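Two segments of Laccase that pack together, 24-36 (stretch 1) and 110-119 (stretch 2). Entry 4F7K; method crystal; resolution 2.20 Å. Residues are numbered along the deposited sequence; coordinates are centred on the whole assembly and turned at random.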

# COMPACT_ATOMS: atom_id res chain seq x y z
N PRO A 24 18.46 5.21 12.81
CA PRO A 24 17.59 4.88 13.94
C PRO A 24 16.17 5.29 13.66
O PRO A 24 15.96 6.35 13.08
CB PRO A 24 18.19 5.69 15.11
CG PRO A 24 19.06 6.76 14.45
CD PRO A 24 19.50 6.20 13.16
N MET A 25 15.22 4.40 13.94
CA MET A 25 13.82 4.75 13.78
C MET A 25 12.90 3.83 14.55
O MET A 25 13.38 3.03 15.36
CB MET A 25 13.44 4.79 12.29
CG MET A 25 13.80 3.59 11.46
SD MET A 25 14.02 4.25 9.76
CE MET A 25 12.40 4.88 9.36
N LEU A 26 11.59 3.93 14.30
CA LEU A 26 10.62 2.96 14.87
C LEU A 26 10.32 1.90 13.85
O LEU A 26 10.20 2.20 12.69
CB LEU A 26 9.33 3.64 15.41
CG LEU A 26 9.52 4.81 16.40
CD1 LEU A 26 8.17 5.43 16.74
CD2 LEU A 26 10.30 4.43 17.70
N GLY A 27 10.23 0.65 14.28
CA GLY A 27 9.83 -0.42 13.38
C GLY A 27 9.14 -1.53 14.14
O GLY A 27 8.71 -1.34 15.29
N PHE A 28 9.10 -2.71 13.54
CA PHE A 28 8.39 -3.83 14.10
C PHE A 28 9.35 -4.98 14.14
O PHE A 28 9.97 -5.29 13.13
CB PHE A 28 7.21 -4.26 13.18
CG PHE A 28 6.02 -3.37 13.24
CD1 PHE A 28 5.19 -3.36 14.36
CD2 PHE A 28 5.72 -2.53 12.19
CE1 PHE A 28 4.05 -2.51 14.39
CE2 PHE A 28 4.62 -1.69 12.22
CZ PHE A 28 3.78 -1.70 13.30
N ASN A 29 9.43 -5.63 15.28
CA ASN A 29 10.20 -6.87 15.41
C ASN A 29 11.68 -6.78 15.00
O ASN A 29 12.21 -7.68 14.30
CB ASN A 29 9.49 -8.02 14.65
CG ASN A 29 8.25 -8.53 15.38
OD1 ASN A 29 7.81 -7.98 16.37
ND2 ASN A 29 7.69 -9.61 14.89
N GLY A 30 12.33 -5.69 15.40
CA GLY A 30 13.80 -5.55 15.26
C GLY A 30 14.21 -4.96 13.91
O GLY A 30 15.39 -4.87 13.62
N GLY A 31 13.23 -4.53 13.09
CA GLY A 31 13.55 -3.97 11.74
C GLY A 31 12.48 -3.07 11.16
O GLY A 31 11.39 -2.96 11.71
N THR A 32 12.82 -2.39 10.06
CA THR A 32 11.85 -1.73 9.19
C THR A 32 12.30 -1.89 7.72
O THR A 32 13.45 -1.71 7.41
CB THR A 32 11.59 -0.25 9.53
OG1 THR A 32 10.63 0.27 8.59
CG2 THR A 32 12.83 0.59 9.44
N PRO A 33 11.40 -2.31 6.83
CA PRO A 33 10.02 -2.71 7.03
C PRO A 33 9.83 -3.77 8.10
O PRO A 33 10.73 -4.54 8.36
CB PRO A 33 9.62 -3.30 5.65
CG PRO A 33 10.49 -2.53 4.68
CD PRO A 33 11.81 -2.39 5.42
N GLY A 34 8.64 -3.83 8.70
CA GLY A 34 8.34 -4.96 9.58
C GLY A 34 8.25 -6.27 8.79
O GLY A 34 8.29 -6.27 7.51
N PRO A 35 8.08 -7.39 9.52
CA PRO A 35 7.93 -8.73 8.95
C PRO A 35 6.79 -8.82 7.93
O PRO A 35 5.80 -8.10 8.07
CB PRO A 35 7.54 -9.58 10.17
CG PRO A 35 6.86 -8.58 11.11
CD PRO A 35 7.69 -7.34 10.94
N VAL A 36 6.96 -9.67 6.93
CA VAL A 36 5.91 -10.06 5.98
C VAL A 36 4.91 -10.96 6.71
O VAL A 36 5.26 -12.05 7.14
CB VAL A 36 6.49 -10.95 4.79
CG1 VAL A 36 5.45 -11.21 3.72
CG2 VAL A 36 7.72 -10.32 4.15
N GLN A 110 5.84 11.88 11.80
CA GLN A 110 7.17 11.59 11.30
C GLN A 110 7.85 10.45 12.07
O GLN A 110 8.48 9.64 11.44
CB GLN A 110 8.06 12.87 11.29
CG GLN A 110 9.55 12.68 10.79
CD GLN A 110 9.66 12.15 9.35
OE1 GLN A 110 9.45 12.89 8.37
NE2 GLN A 110 10.00 10.86 9.21
N VAL A 111 7.69 10.37 13.39
CA VAL A 111 8.27 9.25 14.17
C VAL A 111 7.81 7.87 13.70
O VAL A 111 8.54 6.89 13.84
CB VAL A 111 7.95 9.26 15.71
CG1 VAL A 111 8.99 10.01 16.48
CG2 VAL A 111 6.48 9.71 16.02
N ALA A 112 6.59 7.80 13.17
CA ALA A 112 6.02 6.53 12.71
C ALA A 112 6.54 6.11 11.31
O ALA A 112 6.05 5.13 10.70
CB ALA A 112 4.49 6.62 12.72
N LYS A 113 7.51 6.85 10.79
CA LYS A 113 7.98 6.59 9.42
C LYS A 113 8.24 5.08 9.14
O LYS A 113 7.82 4.53 8.11
CB LYS A 113 9.24 7.40 9.15
CG LYS A 113 9.93 7.08 7.86
CD LYS A 113 9.24 7.70 6.69
CE LYS A 113 10.33 8.20 5.71
NZ LYS A 113 9.84 8.48 4.32
N GLY A 114 8.90 4.41 10.08
CA GLY A 114 9.31 3.02 9.88
C GLY A 114 8.28 1.97 10.23
O GLY A 114 8.54 0.76 10.09
N LEU A 115 7.13 2.42 10.71
CA LEU A 115 6.14 1.52 11.33
C LEU A 115 5.19 1.02 10.25
O LEU A 115 4.06 1.44 10.16
CB LEU A 115 5.34 2.23 12.44
CG LEU A 115 6.06 2.50 13.78
CD1 LEU A 115 5.21 3.30 14.73
CD2 LEU A 115 6.47 1.19 14.44
N TYR A 116 5.69 0.14 9.39
CA TYR A 116 4.88 -0.46 8.39
C TYR A 116 5.54 -1.77 7.96
O TYR A 116 6.73 -2.03 8.30
CB TYR A 116 4.76 0.44 7.17
CG TYR A 116 6.06 0.58 6.42
CD1 TYR A 116 6.35 -0.23 5.32
CD2 TYR A 116 7.02 1.52 6.84
CE1 TYR A 116 7.55 -0.06 4.63
CE2 TYR A 116 8.22 1.66 6.19
CZ TYR A 116 8.46 0.91 5.07
OH TYR A 116 9.65 1.10 4.43
N GLY A 117 4.77 -2.55 7.19
CA GLY A 117 5.25 -3.71 6.50
C GLY A 117 4.15 -4.29 5.59
O GLY A 117 3.01 -3.77 5.54
N PRO A 118 4.49 -5.36 4.88
CA PRO A 118 3.61 -5.98 3.92
C PRO A 118 2.78 -7.10 4.53
O PRO A 118 3.21 -7.81 5.46
CB PRO A 118 4.58 -6.52 2.88
CG PRO A 118 5.80 -6.87 3.68
CD PRO A 118 5.86 -5.93 4.82
N LEU A 119 1.58 -7.23 4.00
CA LEU A 119 0.65 -8.28 4.37
C LEU A 119 0.21 -8.98 3.08
O LEU A 119 -0.46 -8.38 2.25
CB LEU A 119 -0.55 -7.70 5.14
CG LEU A 119 -1.54 -8.72 5.75
CD1 LEU A 119 -2.19 -8.18 6.99
CD2 LEU A 119 -2.62 -9.18 4.76
O HOH W 1 10.18 5.56 12.30

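The contact buries 674 Å², counting both sides, yet only two direct hydrogen bonds cross it. Most of the area belongs to residues with apolar side chains, with Leu26 (86 Å²), Leu115 (77 Å²) and Pro118 (73 Å²) covered most.

Leu26 lies in the strand of stretch 1, its CA-to-CB bond directed sideways to stretch 2. In the m,t rotamer (chi1 -52°, chi2 175°) it meets two parts of the other stretch: CB of Leu26 is 3.8 Å from CG of Leu115, and CD1 of Leu26 reaches the 3-10 segment, 4.0 Å from CB of Val111 and 3.3 Å from Val111 O. Its backbone is engaged as well. Water 1 accepts from Leu26 N (2.9 Å) and from Gly114 N (2.8 Å), and donates to Val111 O (2.6 Å), so a single molecule links one strand amide to two backbone groups of stretch 2. Leu26 O approaches Gly114 CA at 3.1 Å, with an angle of 124° at the hydrogen, a CA-H...O contact. The closeness explains why glycine suits position 114: an ideal CB there would lie 2.1 Å from Leu26 O, a clash, and would also be tight against Met25 CE and Thr32 OG1.

Leu115, also m,t, starts sideways, but its end comes nearer to stretch 1. There CD2 of Leu115 lies 4.2 Å from the centroid of the Phe28 ring and 16° off the ring normal, which places the methyl over the face in a CH-pi contact. The same ring presents its edge to the backbone, with CE2 of Phe28 3.5 Å from Tyr116 N. Phe28 also opens the type I' turn that ends at Gly31; Phe28 N donates to Gly31 O at 2.9 Å, while the return bond from Gly31 N to Phe28 O, at 3.3 Å, is weak. Gly30, inside the turn, has phi 88°, a value that favours glycine.

Beyond the turn come the two direct hydrogen bonds. Thr32, its CA-to-CB bond directed toward stretch 2 and chi1 at 180° (t), donates from OG1 to Gly114 O at 2.6 Å. Gly34 N donates to Tyr116 O at 2.7 Å, and its N-H...O angle of 175° is nearly linear. Between these donors, Pro33 follows a cis peptide bond and sets CG 3.8 Å from CE1 of Tyr116. The tyrosine's CA-to-CB bond points away from stretch 1, but with chi1 at 68° (p) the end of its side chain comes nearer. At position 117 glycine again fits, since an ideal CB on Gly117 would clash with Gly34 O at 3.0 Å.

Pro118 closes the interface. Its CD lies 3.6 Å from Gly34 O and its CG 4.0 Å from CG2 of Val36, so the compact ring contacts both backbone and side chain. Pro118 O, in turn, receives a CA-H...O contact from Val36 CA at 3.6 Å, with 148° at the hydrogen.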